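PDB 5XSX: chitinase from Thermococcus chitonophagus, which probably hydrolyses internal glycosidic bonds of chitin as an endochitinase, this chain being the C-terminal part of a longer protein. Local coordinates for residues T160-G165 / Y451-I456; A167-P172 / A179-P184; Y171-A176 / E213-A218; A208-E213 / G248-E253. All blocks are in the same frame, centred on the assembly; numbering follows the deposited sequence.

Interaction 1. Residues T160-G165 / Y451-I456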
# COMPACT_ATOMS: atom_id res chain seq x y z
N THR A 160 13.91 -0.96 13.56
CA THR A 160 13.25 -2.16 14.06
C THR A 160 12.15 -1.89 15.09
O THR A 160 11.55 -2.82 15.62
CB THR A 160 14.26 -3.13 14.69
OG1 THR A 160 14.97 -2.47 15.74
CG2 THR A 160 15.25 -3.63 13.65
N GLN A 161 11.88 -0.61 15.36
CA GLN A 161 10.88 -0.26 16.36
C GLN A 161 9.66 0.42 15.75
O GLN A 161 9.75 1.12 14.74
CB GLN A 161 11.49 0.64 17.43
CG GLN A 161 12.48 -0.05 18.34
CD GLN A 161 13.06 0.88 19.39
OE1 GLN A 161 12.43 1.87 19.77
NE2 GLN A 161 14.26 0.57 19.86
N ILE A 162 8.51 0.21 16.38
CA ILE A 162 7.26 0.86 15.97
C ILE A 162 6.93 2.00 16.93
O ILE A 162 6.72 1.78 18.12
CB ILE A 162 6.09 -0.13 15.95
CG1 ILE A 162 6.52 -1.46 15.34
CG2 ILE A 162 4.91 0.46 15.20
CD1 ILE A 162 5.46 -2.54 15.40
N ILE A 163 6.90 3.21 16.40
CA ILE A 163 6.69 4.39 17.23
C ILE A 163 5.31 5.01 17.01
O ILE A 163 5.11 5.79 16.07
CB ILE A 163 7.77 5.45 16.97
CG1 ILE A 163 9.17 4.82 17.06
CG2 ILE A 163 7.64 6.60 17.95
CD1 ILE A 163 9.48 4.21 18.40
N ILE A 164 4.36 4.66 17.87
CA ILE A 164 3.04 5.26 17.85
C ILE A 164 2.94 6.35 18.92
O ILE A 164 2.79 6.05 20.10
CB ILE A 164 1.93 4.22 18.07
CG1 ILE A 164 2.02 3.11 17.02
CG2 ILE A 164 0.56 4.88 18.04
CD1 ILE A 164 0.94 2.06 17.15
N GLY A 165 3.02 7.60 18.49
CA GLY A 165 3.01 8.73 19.41
C GLY A 165 1.67 8.98 20.05
O GLY A 165 0.76 9.55 19.44
N TYR A 451 9.32 -3.12 20.22
CA TYR A 451 10.71 -3.47 19.93
C TYR A 451 10.87 -4.73 19.08
O TYR A 451 11.83 -4.84 18.31
CB TYR A 451 11.49 -3.65 21.24
CG TYR A 451 11.58 -2.39 22.07
CD1 TYR A 451 12.53 -1.42 21.80
CD2 TYR A 451 10.71 -2.17 23.13
CE1 TYR A 451 12.62 -0.27 22.56
CE2 TYR A 451 10.78 -1.03 23.90
CZ TYR A 451 11.74 -0.08 23.61
OH TYR A 451 11.82 1.07 24.37
N ASP A 452 9.95 -5.68 19.20
CA ASP A 452 10.15 -7.00 18.62
C ASP A 452 9.25 -7.35 17.44
O ASP A 452 9.65 -8.12 16.56
CB ASP A 452 9.98 -8.07 19.70
CG ASP A 452 10.99 -7.93 20.83
OD1 ASP A 452 12.18 -7.68 20.54
OD2 ASP A 452 10.59 -8.06 22.01
N PHE A 453 8.03 -6.81 17.41
CA PHE A 453 7.03 -7.29 16.46
C PHE A 453 7.36 -7.00 14.99
O PHE A 453 6.92 -7.73 14.11
CB PHE A 453 5.65 -6.72 16.79
CG PHE A 453 4.54 -7.33 15.99
CD1 PHE A 453 4.20 -8.66 16.18
CD2 PHE A 453 3.86 -6.60 15.04
CE1 PHE A 453 3.18 -9.24 15.44
CE2 PHE A 453 2.84 -7.17 14.31
CZ PHE A 453 2.50 -8.49 14.50
N LEU A 454 8.11 -5.94 14.73
CA LEU A 454 8.55 -5.66 13.37
C LEU A 454 9.48 -6.76 12.89
O LEU A 454 9.40 -7.21 11.75
CB LEU A 454 9.23 -4.29 13.26
CG LEU A 454 8.33 -3.14 12.81
CD1 LEU A 454 9.15 -1.88 12.58
CD2 LEU A 454 7.55 -3.51 11.56
N THR A 455 10.37 -7.18 13.78
CA THR A 455 11.28 -8.29 13.50
C THR A 455 10.48 -9.57 13.25
O THR A 455 10.80 -10.34 12.35
CB THR A 455 12.27 -8.51 14.66
OG1 THR A 455 13.07 -7.34 14.84
CG2 THR A 455 13.18 -9.70 14.37
N ILE A 456 9.44 -9.77 14.05
CA ILE A 456 8.56 -10.93 13.91
C ILE A 456 7.91 -10.95 12.53
O ILE A 456 7.82 -12.00 11.89
CB ILE A 456 7.47 -10.94 15.00
CG1 ILE A 456 8.11 -11.05 16.38
CG2 ILE A 456 6.49 -12.08 14.77
CD1 ILE A 456 8.95 -12.30 16.57
O HOH W 1 8.93 -3.44 16.40
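Ile162 and Leu454 make the main apolar contact here, where the loop carrying residues 160-165 meets the start of helix 453-461. Their branched chains cross at an angle, bringing Ile162 CG1 to 3.5 Å from Leu454 CG. The tip of the same isoleucine, CD1, also reaches the edge of the Phe453 ring at 4.4 Å from CD2. Compact branched chains suit this place: Ala193 of helix 186-198 packs on Ile162 and Phe453, Met190 on Phe453.

With CG beside its backbone N (chi1 -70°) and the rest extended, Gln161 runs alongside Tyr451. The amide lies at the rim of the ring with NE2 3.3 Å from Tyr451 CE1, the two planes 65° apart. Its N-H groups serve Tyr139 O and Asp141 O, so the ring is a neighbour and not the acceptor. A leucine in place of Gln161 would probably leave the carbonyls of Tyr139 and Asp141 without their donor.

A water bridges Thr160 O, 2.8 Å away, and Leu454 N, 3.1 Å away, accepting from the latter. With no direct hydrogen bond between the segments, cohesion rests on close apolar packing and on one water that satisfies an amide in the helix's first turn.

Interaction 2. Residues A167-P172 / A179-P184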
# COMPACT_ATOMS: atom_id res chain seq x y z
N ALA A 167 0.26 11.20 21.84
CA ALA A 167 0.33 12.58 22.31
C ALA A 167 -1.05 13.16 22.55
O ALA A 167 -2.04 12.73 21.96
CB ALA A 167 1.09 13.43 21.30
N ASP A 168 -1.11 14.15 23.44
CA ASP A 168 -2.34 14.91 23.66
C ASP A 168 -2.58 15.84 22.48
O ASP A 168 -1.63 16.37 21.90
CB ASP A 168 -2.26 15.71 24.96
CG ASP A 168 -2.19 14.82 26.19
OD1 ASP A 168 -1.07 14.48 26.61
OD2 ASP A 168 -3.26 14.47 26.74
N ILE A 169 -3.84 16.02 22.11
CA ILE A 169 -4.18 16.85 20.97
C ILE A 169 -4.89 18.13 21.39
O ILE A 169 -6.05 18.11 21.81
CB ILE A 169 -5.06 16.09 19.96
CG1 ILE A 169 -4.39 14.78 19.56
CG2 ILE A 169 -5.34 16.95 18.74
CD1 ILE A 169 -3.01 14.95 18.96
N ASP A 170 -4.18 19.25 21.27
CA ASP A 170 -4.75 20.56 21.60
C ASP A 170 -5.71 21.00 20.50
O ASP A 170 -6.64 21.77 20.74
CB ASP A 170 -3.64 21.59 21.78
CG ASP A 170 -2.63 21.18 22.84
OD1 ASP A 170 -3.04 20.55 23.84
OD2 ASP A 170 -1.43 21.48 22.67
N TYR A 171 -5.47 20.51 19.29
CA TYR A 171 -6.30 20.82 18.13
C TYR A 171 -7.73 20.34 18.34
O TYR A 171 -7.95 19.23 18.83
CB TYR A 171 -5.70 20.19 16.87
CG TYR A 171 -6.35 20.63 15.57
CD1 TYR A 171 -7.48 20.00 15.09
CD2 TYR A 171 -5.81 21.67 14.83
CE1 TYR A 171 -8.07 20.40 13.91
CE2 TYR A 171 -6.39 22.08 13.64
CZ TYR A 171 -7.52 21.43 13.18
OH TYR A 171 -8.11 21.83 12.00
N PRO A 172 -8.72 21.18 17.98
CA PRO A 172 -10.13 20.82 18.12
C PRO A 172 -10.55 19.68 17.19
O PRO A 172 -10.94 19.94 16.04
CB PRO A 172 -10.86 22.12 17.76
CG PRO A 172 -9.90 22.87 16.91
CD PRO A 172 -8.54 22.53 17.44
N ALA A 179 -8.20 16.16 22.84
CA ALA A 179 -8.24 14.74 22.51
C ALA A 179 -6.94 14.05 22.89
O ALA A 179 -5.89 14.68 22.97
CB ALA A 179 -8.53 14.55 21.03
N ARG A 180 -7.03 12.74 23.14
CA ARG A 180 -5.86 11.95 23.50
C ARG A 180 -5.77 10.70 22.64
O ARG A 180 -6.72 9.91 22.57
CB ARG A 180 -5.91 11.58 24.98
CG ARG A 180 -4.70 10.79 25.47
CD ARG A 180 -4.87 10.39 26.93
NE ARG A 180 -3.77 9.57 27.41
CZ ARG A 180 -2.72 10.04 28.09
NH1 ARG A 180 -2.63 11.33 28.37
NH2 ARG A 180 -1.76 9.22 28.48
N MET A 181 -4.63 10.52 21.97
CA MET A 181 -4.43 9.37 21.10
C MET A 181 -4.42 8.07 21.90
O MET A 181 -3.74 7.97 22.92
CB MET A 181 -3.13 9.51 20.31
CG MET A 181 -3.14 10.64 19.29
SD MET A 181 -4.38 10.42 18.00
CE MET A 181 -5.64 11.57 18.53
N TRP A 182 -5.18 7.09 21.43
CA TRP A 182 -5.39 5.86 22.19
C TRP A 182 -5.52 4.64 21.29
O TRP A 182 -6.35 4.61 20.38
CB TRP A 182 -6.63 6.00 23.08
CG TRP A 182 -6.94 4.78 23.89
CD1 TRP A 182 -6.22 4.28 24.93
CD2 TRP A 182 -8.08 3.92 23.74
NE1 TRP A 182 -6.84 3.16 25.43
CE2 TRP A 182 -7.98 2.92 24.72
CE3 TRP A 182 -9.18 3.91 22.87
CZ2 TRP A 182 -8.93 1.90 24.86
CZ3 TRP A 182 -10.12 2.90 23.01
CH2 TRP A 182 -9.99 1.91 23.99
N VAL A 183 -4.69 3.63 21.54
CA VAL A 183 -4.78 2.36 20.82
C VAL A 183 -5.76 1.43 21.54
O VAL A 183 -5.49 0.98 22.65
CB VAL A 183 -3.40 1.68 20.70
CG1 VAL A 183 -3.53 0.37 19.93
CG2 VAL A 183 -2.41 2.61 20.02
N PRO A 184 -6.89 1.13 20.89
CA PRO A 184 -7.99 0.33 21.45
C PRO A 184 -7.54 -1.03 21.99
O PRO A 184 -7.94 -1.39 23.10
CB PRO A 184 -8.95 0.15 20.26
CG PRO A 184 -8.16 0.53 19.05
CD PRO A 184 -7.19 1.57 19.51
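Asp168 and Ile169 run antiparallel to Ala179 and Arg180 in a short beta hairpin, whose second strand, 179-181, is the middle one of a three-stranded sheet completed by strand 218-219. Asp168 and Arg180 are the non-hydrogen-bonded pair, Ile169 and Ala179 the hydrogen-bonded one. In the latter, Ile169 N donates to Ala179 O at 2.6 Å and Ala179 N returns the bond to Ile169 O at 3.1 Å. A weak third bond, from Met181 N to Ala167 O, follows toward the open end.

The two pairs send their side chains to different faces. Asp168 and Arg180 share one, where their charges suit each other, an exposed aspartate meeting a largely buried arginine. Arg180 stays stretched from CG to NE, with CG turned opposite its own N (chi1 -178°), and this straight chain carries NH1 to 3.6 Å from Asp168 OD2 in a loose salt bridge. Carboxylate and guanidinium are steeply inclined, 69° between planes, not paired side by side. The other carboxylate oxygen, OD1, is taken by Arg391, so the aspartate is shared between two arginines.

On the second face, Ile169 CB sits 3.9 Å from Ala179 CB; the small alanine fits where Leu173 also presses in. Met181 bends at its second and third torsions against helix 374-387, and its methyl CE comes to rest 3.6 Å from Ile169 CG1.

Interaction 3. Residues Y171-A176 / E213-A218. With NAG (2-acetamido-2-deoxy-beta-D-glucopyranose), chain C; NAG (2-acetamido-2-deoxy-beta-D-glucopyranose), chain B; NAG (2-acetamido-2-deoxy-beta-D-glucopyranose), chain D.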
# COMPACT_ATOMS: atom_id res chain seq x y z
N TYR A 171 -5.47 20.51 19.29
CA TYR A 171 -6.30 20.82 18.13
C TYR A 171 -7.73 20.34 18.34
O TYR A 171 -7.95 19.23 18.83
CB TYR A 171 -5.70 20.19 16.87
CG TYR A 171 -6.35 20.63 15.57
CD1 TYR A 171 -7.48 20.00 15.09
CD2 TYR A 171 -5.81 21.67 14.83
CE1 TYR A 171 -8.07 20.40 13.91
CE2 TYR A 171 -6.39 22.08 13.64
CZ TYR A 171 -7.52 21.43 13.18
OH TYR A 171 -8.11 21.83 12.00
N PRO A 172 -8.72 21.18 17.98
CA PRO A 172 -10.13 20.82 18.12
C PRO A 172 -10.55 19.68 17.19
O PRO A 172 -10.94 19.94 16.04
CB PRO A 172 -10.86 22.12 17.76
CG PRO A 172 -9.90 22.87 16.91
CD PRO A 172 -8.54 22.53 17.44
N LEU A 173 -10.47 18.45 17.67
CA LEU A 173 -10.84 17.29 16.87
C LEU A 173 -12.34 17.05 16.89
O LEU A 173 -12.91 16.68 17.92
CB LEU A 173 -10.11 16.04 17.38
CG LEU A 173 -10.52 14.71 16.75
CD1 LEU A 173 -10.20 14.70 15.26
CD2 LEU A 173 -9.84 13.54 17.45
N ASN A 174 -12.98 17.25 15.74
CA ASN A 174 -14.42 17.03 15.59
C ASN A 174 -15.25 17.83 16.59
O ASN A 174 -16.12 17.27 17.26
CB ASN A 174 -14.75 15.54 15.70
CG ASN A 174 -14.03 14.71 14.66
OD1 ASN A 174 -13.15 15.20 13.95
ND2 ASN A 174 -14.40 13.44 14.55
N LEU A 175 -14.95 19.12 16.69
CA LEU A 175 -15.64 20.03 17.60
C LEU A 175 -15.51 19.59 19.06
O LEU A 175 -16.47 19.62 19.82
CB LEU A 175 -17.12 20.16 17.23
CG LEU A 175 -17.43 20.62 15.81
CD1 LEU A 175 -18.93 20.78 15.60
CD2 LEU A 175 -16.70 21.93 15.50
N ALA A 176 -14.30 19.18 19.44
CA ALA A 176 -14.02 18.83 20.83
C ALA A 176 -12.97 19.77 21.41
O ALA A 176 -12.16 20.34 20.68
CB ALA A 176 -13.55 17.39 20.93
N GLU A 213 -12.33 9.99 11.44
CA GLU A 213 -13.44 9.30 10.80
C GLU A 213 -14.54 8.87 11.77
O GLU A 213 -15.73 9.04 11.48
CB GLU A 213 -12.93 8.08 10.03
CG GLU A 213 -12.12 8.42 8.78
CD GLU A 213 -12.94 9.11 7.71
OE1 GLU A 213 -12.34 9.71 6.79
OE2 GLU A 213 -14.19 9.06 7.77
N ASN A 214 -14.16 8.33 12.92
CA ASN A 214 -15.14 7.79 13.86
C ASN A 214 -14.60 7.61 15.28
O ASN A 214 -15.02 6.70 15.99
CB ASN A 214 -15.67 6.45 13.33
CG ASN A 214 -16.97 6.03 13.99
OD1 ASN A 214 -17.67 6.85 14.58
ND2 ASN A 214 -17.28 4.74 13.91
N TRP A 215 -13.68 8.49 15.68
CA TRP A 215 -13.09 8.44 17.02
C TRP A 215 -12.54 7.05 17.37
O TRP A 215 -12.57 6.64 18.53
CB TRP A 215 -14.12 8.85 18.08
CG TRP A 215 -14.43 10.31 18.12
CD1 TRP A 215 -15.46 10.94 17.50
CD2 TRP A 215 -13.70 11.32 18.82
NE1 TRP A 215 -15.43 12.29 17.76
CE2 TRP A 215 -14.35 12.55 18.57
CE3 TRP A 215 -12.56 11.32 19.63
CZ2 TRP A 215 -13.90 13.76 19.11
CZ3 TRP A 215 -12.11 12.51 20.16
CH2 TRP A 215 -12.78 13.72 19.90
N GLY A 216 -12.05 6.34 16.36
CA GLY A 216 -11.60 4.98 16.56
C GLY A 216 -10.34 4.87 17.40
O GLY A 216 -10.14 3.88 18.10
N THR A 217 -9.49 5.89 17.32
CA THR A 217 -8.19 5.83 17.98
C THR A 217 -7.92 7.05 18.86
O THR A 217 -6.76 7.45 19.04
CB THR A 217 -7.06 5.71 16.95
OG1 THR A 217 -7.13 6.81 16.04
CG2 THR A 217 -7.18 4.41 16.17
N ALA A 218 -8.97 7.63 19.42
CA ALA A 218 -8.81 8.84 20.24
C ALA A 218 -9.87 8.95 21.33
O ALA A 218 -11.04 8.64 21.11
CB ALA A 218 -8.84 10.07 19.36
C1 NAG C . -18.16 15.47 14.26
C2 NAG C . -17.30 15.81 13.07
C3 NAG C . -17.31 14.74 12.04
C4 NAG C . -17.34 13.31 12.53
C5 NAG C . -17.89 13.06 13.92
C6 NAG C . -17.25 11.84 14.51
C7 NAG C . -16.89 18.17 12.28
C8 NAG C . -17.42 19.48 11.67
N2 NAG C . -17.79 17.05 12.50
O1 NAG C . -18.02 16.46 15.19
O3 NAG C . -16.12 14.89 11.20
O4 NAG C . -18.20 12.60 11.63
O5 NAG C . -17.70 14.18 14.86
O6 NAG C . -18.20 10.79 14.62
O7 NAG C . -15.72 18.06 12.57
C1 NAG B . -17.20 9.91 5.48
C2 NAG B . -17.61 10.56 4.20
C3 NAG B . -17.49 9.65 3.04
C4 NAG B . -16.14 9.01 2.93
C5 NAG B . -15.67 8.42 4.25
C6 NAG B . -14.25 8.02 4.14
C7 NAG B . -19.29 12.46 4.61
C8 NAG B . -20.75 12.97 4.72
N2 NAG B . -19.02 11.04 4.31
O3 NAG B . -17.78 10.40 1.84
O4 NAG B . -16.18 7.93 1.94
O5 NAG B . -15.81 9.34 5.38
O6 NAG B . -13.43 9.18 4.16
O7 NAG B . -18.37 13.23 4.77
C1 NAG D . -17.48 11.69 10.79
C2 NAG D . -18.49 10.72 10.24
C3 NAG D . -18.00 9.95 9.07
C4 NAG D . -17.49 10.85 8.01
C5 NAG D . -16.36 11.68 8.56
C6 NAG D . -15.84 12.59 7.49
C7 NAG D . -20.24 9.36 11.40
C8 NAG D . -20.62 8.38 12.52
N2 NAG D . -18.88 9.79 11.28
O3 NAG D . -19.10 9.16 8.55
O4 NAG D . -17.05 10.07 6.87
O5 NAG D . -16.78 12.48 9.73
O6 NAG D . -14.81 13.42 8.02
O7 NAG D . -21.09 9.76 10.61
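Over one face of the Trp215 indole lies Leu173, whose CD2 stands 4.0 Å from the centroid of the six-membered ring and 25° off its normal, a CH-pi contact. The two side chains come from opposite directions, the indole turned to the leucine by a CG set beside the backbone N of Trp215 (chi1 -73°). At the ring's edge, Ala176 CB approaches CH2 at 3.9 Å, and the backbone of Ala218 lies in the plane. Asn174 comes in obliquely, its ND2 3.6 Å from Trp215 NE1, without a hydrogen bond between them. The same Leu173 methyl, CD2, also touches Ala218 CB at 4.1 Å, so one leucine joins tryptophan and sheet.

This is the joint between the 171-176 turn of the beta hairpin and the residues just after helix 203-214. Trp215 is the first to leave helical geometry, with a positive phi of 52° that swings the chain out of the helix and toward strand 218-219.

The joint borders the bound chitin chain at its reducing end. The sugar of chain C sets its C6 3.6 Å from Trp215 CD1, and its anomeric hydroxyl O1 makes a weak hydrogen bond to Asn174 O at 2.9 Å. A serine in place of Trp215 would probably leave Leu173 without the face it packs on and Ala176 without the edge beside it. Asn174 turns its OD1 to Lys212 NZ, while Phe225 meets the indole ring at an inclination.

Interaction 4. Residues A208-E213 / G248-E253. With NAG (2-acetamido-2-deoxy-beta-D-glucopyranose), chain B; NAG (2-acetamido-2-deoxy-beta-D-glucopyranose), chain E; NAG (2-acetamido-2-deoxy-beta-D-glucopyranose), chain D; NAG (2-acetamido-2-deoxy-beta-D-glucopyranose), chain C.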
# COMPACT_ATOMS: atom_id res chain seq x y z
N ALA A 208 -4.39 8.75 13.10
CA ALA A 208 -4.99 10.06 12.90
C ALA A 208 -6.24 9.98 12.03
O ALA A 208 -7.22 10.68 12.28
CB ALA A 208 -3.98 11.02 12.28
N LEU A 209 -6.19 9.12 11.02
CA LEU A 209 -7.32 8.95 10.11
C LEU A 209 -8.54 8.38 10.83
O LEU A 209 -9.64 8.91 10.72
CB LEU A 209 -6.93 8.04 8.94
CG LEU A 209 -8.01 7.81 7.88
CD1 LEU A 209 -8.44 9.13 7.27
CD2 LEU A 209 -7.51 6.85 6.81
N ALA A 210 -8.32 7.31 11.59
CA ALA A 210 -9.40 6.64 12.30
C ALA A 210 -10.02 7.55 13.36
O ALA A 210 -11.21 7.45 13.65
CB ALA A 210 -8.89 5.36 12.95
N ALA A 211 -9.21 8.44 13.92
CA ALA A 211 -9.69 9.39 14.92
C ALA A 211 -10.68 10.38 14.32
O ALA A 211 -11.73 10.65 14.90
CB ALA A 211 -8.51 10.13 15.55
N LYS A 212 -10.34 10.91 13.15
CA LYS A 212 -11.19 11.87 12.46
C LYS A 212 -12.46 11.21 11.93
O LYS A 212 -13.54 11.81 11.96
CB LYS A 212 -10.42 12.53 11.31
CG LYS A 212 -11.28 13.37 10.38
CD LYS A 212 -11.94 14.52 11.12
CE LYS A 212 -12.98 15.21 10.25
NZ LYS A 212 -13.72 16.26 11.01
N GLU A 213 -12.33 9.99 11.44
CA GLU A 213 -13.44 9.30 10.80
C GLU A 213 -14.54 8.87 11.77
O GLU A 213 -15.73 9.04 11.48
CB GLU A 213 -12.93 8.08 10.03
CG GLU A 213 -12.12 8.42 8.78
CD GLU A 213 -12.94 9.11 7.71
OE1 GLU A 213 -12.34 9.71 6.79
OE2 GLU A 213 -14.19 9.06 7.77
N GLY A 248 -16.88 0.61 9.98
CA GLY A 248 -15.80 0.54 10.95
C GLY A 248 -15.29 1.90 11.40
O GLY A 248 -15.96 2.92 11.21
N ILE A 249 -14.11 1.91 11.99
CA ILE A 249 -13.53 3.14 12.54
C ILE A 249 -12.77 3.94 11.49
O ILE A 249 -12.33 5.06 11.76
CB ILE A 249 -12.60 2.84 13.72
CG1 ILE A 249 -11.43 1.95 13.27
CG2 ILE A 249 -13.37 2.17 14.85
CD1 ILE A 249 -10.45 1.64 14.38
N PHE A 250 -12.59 3.36 10.31
CA PHE A 250 -11.94 4.06 9.21
C PHE A 250 -12.97 4.59 8.22
O PHE A 250 -12.63 5.32 7.28
CB PHE A 250 -10.95 3.13 8.49
CG PHE A 250 -9.75 2.77 9.31
CD1 PHE A 250 -8.69 3.65 9.43
CD2 PHE A 250 -9.69 1.56 9.97
CE1 PHE A 250 -7.58 3.32 10.19
CE2 PHE A 250 -8.58 1.23 10.74
CZ PHE A 250 -7.53 2.11 10.84
N GLN A 251 -14.23 4.22 8.45
CA GLN A 251 -15.34 4.64 7.59
C GLN A 251 -15.09 4.29 6.13
O GLN A 251 -15.26 5.13 5.25
CB GLN A 251 -15.60 6.14 7.75
CG GLN A 251 -16.18 6.53 9.10
CD GLN A 251 -17.54 5.91 9.35
OE1 GLN A 251 -18.35 5.77 8.43
NE2 GLN A 251 -17.79 5.52 10.60
N VAL A 252 -14.68 3.05 5.88
CA VAL A 252 -14.49 2.57 4.52
C VAL A 252 -15.83 2.13 3.93
O VAL A 252 -16.41 1.14 4.36
CB VAL A 252 -13.50 1.40 4.46
CG1 VAL A 252 -13.43 0.83 3.05
CG2 VAL A 252 -12.12 1.85 4.92
N GLU A 253 -16.31 2.89 2.94
CA GLU A 253 -17.60 2.61 2.33
C GLU A 253 -17.60 1.28 1.60
O GLU A 253 -16.55 0.76 1.23
CB GLU A 253 -18.00 3.74 1.37
CG GLU A 253 -18.28 5.07 2.05
CD GLU A 253 -18.61 6.17 1.06
OE1 GLU A 253 -18.37 5.99 -0.15
OE2 GLU A 253 -19.12 7.22 1.50
C1 NAG B . -17.20 9.91 5.48
C2 NAG B . -17.61 10.56 4.20
C3 NAG B . -17.49 9.65 3.04
C4 NAG B . -16.14 9.01 2.93
C5 NAG B . -15.67 8.42 4.25
C6 NAG B . -14.25 8.02 4.14
C7 NAG B . -19.29 12.46 4.61
C8 NAG B . -20.75 12.97 4.72
N2 NAG B . -19.02 11.04 4.31
O3 NAG B . -17.78 10.40 1.84
O4 NAG B . -16.18 7.93 1.94
O5 NAG B . -15.81 9.34 5.38
O6 NAG B . -13.43 9.18 4.16
O7 NAG B . -18.37 13.23 4.77
C1 NAG E . -15.57 8.31 0.74
C2 NAG E . -15.15 7.06 0.01
C3 NAG E . -14.90 7.22 -1.45
C4 NAG E . -15.91 8.07 -2.15
C5 NAG E . -16.11 9.39 -1.42
C6 NAG E . -17.14 10.20 -2.09
C7 NAG E . -13.91 5.38 1.42
C8 NAG E . -12.60 4.88 2.05
N2 NAG E . -13.91 6.58 0.60
O3 NAG E . -14.90 5.91 -2.06
O4 NAG E . -15.44 8.32 -3.50
O5 NAG E . -16.53 9.16 -0.04
O6 NAG E . -18.29 9.37 -2.38
O7 NAG E . -14.95 4.75 1.60
C1 NAG D . -17.48 11.69 10.79
C2 NAG D . -18.49 10.72 10.24
C3 NAG D . -18.00 9.95 9.07
C4 NAG D . -17.49 10.85 8.01
C5 NAG D . -16.36 11.68 8.56
C6 NAG D . -15.84 12.59 7.49
C7 NAG D . -20.24 9.36 11.40
C8 NAG D . -20.62 8.38 12.52
N2 NAG D . -18.88 9.79 11.28
O3 NAG D . -19.10 9.16 8.55
O4 NAG D . -17.05 10.07 6.87
O5 NAG D . -16.78 12.48 9.73
O6 NAG D . -14.81 13.42 8.02
O7 NAG D . -21.09 9.76 10.61
C1 NAG C . -18.16 15.47 14.26
C2 NAG C . -17.30 15.81 13.07
C3 NAG C . -17.31 14.74 12.04
C4 NAG C . -17.34 13.31 12.53
C5 NAG C . -17.89 13.06 13.92
C6 NAG C . -17.25 11.84 14.51
C7 NAG C . -16.89 18.17 12.28
C8 NAG C . -17.42 19.48 11.67
N2 NAG C . -17.79 17.05 12.50
O1 NAG C . -18.02 16.46 15.19
O3 NAG C . -16.12 14.89 11.20
O4 NAG C . -18.20 12.60 11.63
O5 NAG C . -17.70 14.18 14.86
O6 NAG C . -18.20 10.79 14.62
O7 NAG C . -15.72 18.06 12.57
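Ala210 and Phe250 bring the last turns of helix 203-214 against the loop before helix 254-263, a helix-to-loop joint in the mainly helical domain that forms part of the chitin-binding cleft. Ala210 CB stands over the ring of Phe250, 4.1 Å from its centroid and 28° off the normal, a CH-pi contact. Leu209 CD2 meets the ring at its edge, 4.3 Å from CD1. Alanine is small enough to let the loop backbone close in: Ile249 O receives a CA-H...O contact from Ala210 CA at 3.4 Å. The Phe250 side chain also touches Ser292 and Ala296 of helix 288-311.

Glu213 OE2 lies against Gln251 CB at 3.2 Å, a van der Waals contact; no hydrogen bond joins the segments. The glutamate's first torsion (chi1 -70°) brings CG to Phe250 O, and a bend at the second turns the carboxylate to the sugars. OE1 accepts from O6 of the chain B sugar at 2.9 Å, while His374 NE2 also holds it. Glu213 O takes a weak hydrogen bond from N2 of the chain D sugar, whose O3 makes another weak hydrogen bond to Gln251 OE1.

Hydrogen bonds also hold the two ends of the sugar chain. Lys212 NZ donates to O3 of the chain C sugar at 2.8 Å. At the N-cap of helix 254-263, Glu253 N points at the acetamido oxygen O7 of the chain E sugar, 2.7 Å away with an N-H...O angle of 163°.

All four contacts lie in the largely helical part of the chain, beyond the N-terminal beta strands. Interaction 1 closes a long loop of sequence within which the other three are nested, and its centre is 21 to 25 Å from theirs; it meets interaction 2 where Gly165 packs on Met181. Interactions 2 and 3 start from the same piece of chain, 8 Å apart between centres, and are joined by a probable hydrogen bond from Trp182 N to Thr217 O beside the sheet. Interactions 3 and 4 have centres 10 Å apart. They share Glu213 and helix 203-214, and both border the bound sugars. Hairpin, helix and loop thus link in succession from the start of helix 453-461 to the sugar-binding side.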